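Local coordinates for putative spindle pole body component alp6 protein (Chaetomium thermophilum, PDB 6L7R), which probably binds gamma-tubulin and microtubule minus ends as the GCP3 subunit of the gamma-tubulin complex, and pairs through its N-terminal region with the microprotein Mozart1, at residues I13-G18 with R35-F39; H59-I64 with L99-H103. All coordinates share one frame. Residues are numbered along the deposited sequence.

Interaction 1. Residues I13-G18 with R35-F39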
loop_
_atom_site.group_PDB
_atom_site.type_symbol
_atom_site.label_atom_id
_atom_site.label_comp_id
_atom_site.label_asym_id
_atom_site.label_seq_id
_atom_site.Cartn_x
_atom_site.Cartn_y
_atom_site.Cartn_z
ATOM N N ILE A 13 8.118 2.184 5.949
ATOM C CA ILE A 13 7.159 2.466 7.012
ATOM C C ILE A 13 7.389 3.859 7.568
ATOM O O ILE A 13 6.437 4.619 7.787
ATOM C CB ILE A 13 7.230 1.400 8.117
ATOM C CG1 ILE A 13 6.707 0.055 7.596
ATOM C CG2 ILE A 13 6.425 1.869 9.350
ATOM C CD1 ILE A 13 7.025 -1.135 8.520
ATOM N N ASP A 14 8.656 4.222 7.799
ATOM C CA ASP A 14 8.959 5.574 8.267
ATOM C C ASP A 14 8.354 6.613 7.337
ATOM O O ASP A 14 7.742 7.591 7.785
ATOM C CB ASP A 14 10.473 5.791 8.346
ATOM C CG ASP A 14 11.145 4.971 9.420
ATOM O OD1 ASP A 14 10.479 4.556 10.396
ATOM O OD2 ASP A 14 12.374 4.770 9.288
ATOM N N SER A 15 8.501 6.402 6.029
ATOM C CA SER A 15 7.978 7.353 5.059
ATOM C C SER A 15 6.462 7.429 5.133
ATOM O O SER A 15 5.887 8.525 5.124
ATOM C CB SER A 15 8.433 6.962 3.651
ATOM O OG SER A 15 9.824 7.165 3.522
ATOM N N LEU A 16 5.801 6.268 5.185
ATOM C CA LEU A 16 4.346 6.224 5.287
ATOM C C LEU A 16 3.860 6.994 6.504
ATOM O O LEU A 16 2.917 7.784 6.421
ATOM C CB LEU A 16 3.864 4.774 5.391
ATOM C CG LEU A 16 3.295 3.933 4.250
ATOM C CD1 LEU A 16 2.548 2.754 4.881
ATOM C CD2 LEU A 16 2.388 4.728 3.302
ATOM N N ILE A 17 4.471 6.741 7.665
ATOM C CA ILE A 17 3.990 7.377 8.883
ATOM C C ILE A 17 4.060 8.891 8.761
ATOM O O ILE A 17 3.112 9.601 9.119
ATOM C CB ILE A 17 4.784 6.859 10.094
ATOM C CG1 ILE A 17 4.472 5.373 10.297
ATOM C CG2 ILE A 17 4.452 7.685 11.328
ATOM C CD1 ILE A 17 5.291 4.707 11.407
ATOM N N GLY A 18 5.174 9.413 8.238
ATOM C CA GLY A 18 5.298 10.852 8.099
ATOM C C GLY A 18 4.314 11.423 7.097
ATOM O O GLY A 18 3.812 12.535 7.278
ATOM N N ARG A 35 5.318 8.922 16.751
ATOM C CA ARG A 35 5.892 8.117 15.671
ATOM C C ARG A 35 6.279 6.720 16.157
ATOM O O ARG A 35 6.033 5.724 15.466
ATOM C CB ARG A 35 7.104 8.822 15.064
ATOM C CG ARG A 35 7.897 7.920 14.112
ATOM C CD ARG A 35 9.126 8.603 13.506
ATOM N NE ARG A 35 8.744 9.740 12.677
ATOM C CZ ARG A 35 8.464 9.661 11.376
ATOM N NH1 ARG A 35 8.520 8.491 10.746
ATOM N NH2 ARG A 35 8.112 10.756 10.705
ATOM N N GLN A 36 6.885 6.618 17.345
ATOM C CA GLN A 36 7.266 5.298 17.836
ATOM C C GLN A 36 6.035 4.430 18.090
ATOM O O GLN A 36 6.031 3.234 17.766
ATOM C CB GLN A 36 8.104 5.428 19.109
ATOM C CG GLN A 36 8.966 4.196 19.395
ATOM C CD GLN A 36 9.846 3.807 18.212
ATOM O OE1 GLN A 36 10.645 4.610 17.731
ATOM N NE2 GLN A 36 9.700 2.574 17.736
ATOM N N ALA A 37 4.982 5.015 18.672
ATOM C CA ALA A 37 3.761 4.257 18.925
ATOM C C ALA A 37 3.126 3.800 17.617
ATOM O O ALA A 37 2.607 2.676 17.517
ATOM C CB ALA A 37 2.774 5.114 19.726
ATOM N N VAL A 38 3.147 4.664 16.608
ATOM C CA VAL A 38 2.582 4.289 15.318
ATOM C C VAL A 38 3.443 3.216 14.672
ATOM O O VAL A 38 2.929 2.238 14.117
ATOM C CB VAL A 38 2.443 5.528 14.414
ATOM C CG1 VAL A 38 1.933 5.122 13.046
ATOM C CG2 VAL A 38 1.489 6.525 15.036
ATOM N N PHE A 39 4.764 3.368 14.764
ATOM C CA PHE A 39 5.671 2.392 14.173
ATOM C C PHE A 39 5.427 1.005 14.755
ATOM O O PHE A 39 5.397 0.007 14.023
ATOM C CB PHE A 39 7.118 2.830 14.401
ATOM C CG PHE A 39 8.123 1.956 13.713
ATOM C CD1 PHE A 39 8.720 0.893 14.387
ATOM C CD2 PHE A 39 8.458 2.183 12.388
ATOM C CE1 PHE A 39 9.652 0.068 13.749
ATOM C CE2 PHE A 39 9.394 1.367 11.740
ATOM C CZ PHE A 39 9.986 0.308 12.426
HETATM O O HOH W 1 8.929 5.792 11.905
#
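Ile-17 lies at the apolar centre. Its CB points at the other helix, and Ile-17 CG1 packs on Val-38 CG1 at 3.8 Å. Ile-17 CD1 reaches Phe-39 CA at 3.6 Å and meets the edge of the Phe-39 ring. One turn earlier, Ile-13 CG2 touches Phe-39 CD2 at 3.7 Å. Ile-13 and Ile-17 thus form one ridge that faces segment 35-39. Further out, the Arg-35 side chain extends past Ile-17 toward the Asp-14 carbonyl. One face of its guanidinium covers Ile-17 CG2. Arg-35 NH1 donates a hydrogen bond to Asp-14 O at 3.2 Å. That oxygen also accepts the helical bond from Gly-18 N, so it serves two donors. Asp-14 OD1 and Arg-35 NH1 are 4.4 Å apart, too far for a salt bridge. A water joins them instead, 2.5 Å from Asp-14 OD1 and 3.0 Å from Arg-35 NH1. Beyond the pair, Mozart1 packs on Leu-16 and Val-38 with apolar side chains. The axes of segments 13-18 and 35-39 run at 120° and approach to 10.4 Å. The first two helices of the GCP3 N-terminal region, consecutive in the chain, thus pack at a steep angle, with an apolar seam and a polar edge bridged by water.

Interaction 2. Residues H59-I64 with L99-H103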
loop_
_atom_site.group_PDB
_atom_site.type_symbol
_atom_site.label_atom_id
_atom_site.label_comp_id
_atom_site.label_asym_id
_atom_site.label_seq_id
_atom_site.Cartn_x
_atom_site.Cartn_y
_atom_site.Cartn_z
ATOM N N HIS A 59 -7.484 -13.577 -9.306
ATOM C CA HIS A 59 -8.400 -13.505 -8.170
ATOM C C HIS A 59 -8.717 -12.061 -7.797
ATOM O O HIS A 59 -9.888 -11.691 -7.650
ATOM C CB HIS A 59 -7.810 -14.256 -6.975
ATOM C CG HIS A 59 -8.665 -14.207 -5.749
ATOM N ND1 HIS A 59 -8.353 -13.427 -4.655
ATOM C CD2 HIS A 59 -9.823 -14.839 -5.442
ATOM C CE1 HIS A 59 -9.282 -13.581 -3.728
ATOM N NE2 HIS A 59 -10.184 -14.432 -4.181
ATOM N N ALA A 60 -7.687 -11.231 -7.627
ATOM C CA ALA A 60 -7.925 -9.832 -7.283
ATOM C C ALA A 60 -8.596 -9.088 -8.428
ATOM O O ALA A 60 -9.481 -8.255 -8.203
ATOM C CB ALA A 60 -6.613 -9.146 -6.905
ATOM N N SER A 61 -8.188 -9.377 -9.665
ATOM C CA SER A 61 -8.792 -8.715 -10.812
ATOM C C SER A 61 -10.247 -9.125 -10.993
ATOM O O SER A 61 -11.068 -8.312 -11.440
ATOM C CB SER A 61 -7.977 -9.022 -12.068
ATOM O OG SER A 61 -7.853 -10.419 -12.262
ATOM N N ASP A 62 -10.588 -10.372 -10.661
ATOM C CA ASP A 62 -11.989 -10.784 -10.701
ATOM C C ASP A 62 -12.792 -10.100 -9.602
ATOM O O ASP A 62 -13.951 -9.722 -9.815
ATOM C CB ASP A 62 -12.095 -12.302 -10.579
ATOM C CG ASP A 62 -11.960 -13.001 -11.910
ATOM O OD1 ASP A 62 -11.143 -13.940 -12.010
ATOM O OD2 ASP A 62 -12.674 -12.614 -12.860
ATOM N N LEU A 63 -12.192 -9.935 -8.418
ATOM C CA LEU A 63 -12.858 -9.190 -7.357
ATOM C C LEU A 63 -13.064 -7.737 -7.758
ATOM O O LEU A 63 -14.117 -7.152 -7.481
ATOM C CB LEU A 63 -12.048 -9.271 -6.060
ATOM C CG LEU A 63 -12.107 -10.559 -5.234
ATOM C CD1 LEU A 63 -11.075 -10.520 -4.124
ATOM C CD2 LEU A 63 -13.493 -10.755 -4.657
ATOM N N ILE A 64 -12.066 -7.140 -8.415
ATOM C CA ILE A 64 -12.178 -5.743 -8.823
ATOM C C ILE A 64 -13.238 -5.585 -9.906
ATOM O O ILE A 64 -14.056 -4.657 -9.861
ATOM C CB ILE A 64 -10.812 -5.209 -9.285
ATOM C CG1 ILE A 64 -9.852 -5.089 -8.097
ATOM C CG2 ILE A 64 -10.973 -3.871 -9.992
ATOM C CD1 ILE A 64 -8.420 -4.781 -8.497
ATOM N N LEU A 99 -2.764 -5.583 -6.736
ATOM C CA LEU A 99 -4.176 -5.455 -7.081
ATOM C C LEU A 99 -5.063 -5.832 -5.902
ATOM O O LEU A 99 -6.128 -5.231 -5.702
ATOM C CB LEU A 99 -4.502 -6.310 -8.304
ATOM C CG LEU A 99 -3.979 -5.753 -9.626
ATOM C CD1 LEU A 99 -4.269 -6.745 -10.712
ATOM C CD2 LEU A 99 -4.647 -4.420 -9.951
ATOM N N TYR A 100 -4.651 -6.829 -5.117
ATOM C CA TYR A 100 -5.394 -7.152 -3.905
ATOM C C TYR A 100 -5.438 -5.955 -2.964
ATOM O O TYR A 100 -6.493 -5.631 -2.403
ATOM C CB TYR A 100 -4.773 -8.358 -3.204
ATOM C CG TYR A 100 -5.691 -8.952 -2.159
ATOM C CD1 TYR A 100 -6.719 -9.808 -2.527
ATOM C CD2 TYR A 100 -5.542 -8.648 -0.812
ATOM C CE1 TYR A 100 -7.568 -10.346 -1.596
ATOM C CE2 TYR A 100 -6.398 -9.189 0.133
ATOM C CZ TYR A 100 -7.403 -10.039 -0.267
ATOM O OH TYR A 100 -8.263 -10.591 0.655
ATOM N N LEU A 101 -4.304 -5.269 -2.808
ATOM C CA LEU A 101 -4.262 -4.075 -1.970
ATOM C C LEU A 101 -5.265 -3.038 -2.455
ATOM O O LEU A 101 -6.050 -2.503 -1.665
ATOM C CB LEU A 101 -2.851 -3.483 -1.958
ATOM C CG LEU A 101 -2.793 -2.076 -1.357
ATOM C CD1 LEU A 101 -2.967 -2.155 0.159
ATOM C CD2 LEU A 101 -1.514 -1.350 -1.728
ATOM N N LEU A 102 -5.255 -2.738 -3.758
ATOM C CA LEU A 102 -6.206 -1.765 -4.283
ATOM C C LEU A 102 -7.648 -2.194 -4.032
ATOM O O LEU A 102 -8.481 -1.380 -3.612
ATOM C CB LEU A 102 -5.964 -1.539 -5.779
ATOM C CG LEU A 102 -4.582 -0.988 -6.137
ATOM C CD1 LEU A 102 -4.509 -0.630 -7.619
ATOM C CD2 LEU A 102 -4.251 0.232 -5.306
ATOM N N HIS A 103 -7.966 -3.471 -4.268
ATOM C CA HIS A 103 -9.328 -3.935 -4.008
ATOM C C HIS A 103 -9.725 -3.692 -2.556
ATOM O O HIS A 103 -10.860 -3.289 -2.272
ATOM C CB HIS A 103 -9.458 -5.416 -4.346
ATOM C CG HIS A 103 -10.692 -6.052 -3.779
ATOM N ND1 HIS A 103 -11.941 -5.890 -4.340
ATOM C CD2 HIS A 103 -10.867 -6.840 -2.691
ATOM C CE1 HIS A 103 -12.832 -6.559 -3.629
ATOM N NE2 HIS A 103 -12.205 -7.143 -2.622
#
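The axes of segments 59-64 and 99-103 run in nearly the same direction, at 28°, and come within 8.7 Å. The backbones are closest at Ala-60 and Tyr-100, whose CA atoms are 5.0 Å apart. The small Ala-60 side chain permits this. Ala-60 CB lies 3.5 Å from Tyr-100 N and 3.8 Å from Leu-99 CB. One turn on, Ile-64 CD1 packs on Leu-99 O at 3.6 Å, and Ile-64 CG1 on His-103 CB at 3.8 Å. The contact joins the first and last helices of the all-helical C-terminal half of this fragment. Helix 76-88 adds Phe-79 against Ile-64 and Tyr-83 against Leu-99, while Mozart1 packs on Leu-101 and Leu-102. Leu-63 CB sits over the face of the His-103 ring, 3.9 Å from its centroid, in a CH-pi contact. The contact buries His-103 ND1 without a polar partner. At the N-terminal end of helix 59-70, His-59 CE1 meets Tyr-100 CE1 edge to edge at 4.2 Å.

The two contacts come in series along the chain. Interaction 1 joins helices 6-20 and 29-47, and closes before interaction 2 opens. Interaction 2 joins helix 59-70 to helix 95-105, with helix 76-88 between them in sequence. No helix is shared. The contact centres are 26 Å apart, on opposite sides of the chain's centre, and their nearest atoms are about 9 Å apart. The fragment thus has an N-terminal helix pair and a C-terminal three-helix group. Mozart1 lies within reach of residues in both contacts. The microprotein thus packs against both parts of the fragment, the helix pair and the three-helix group alike.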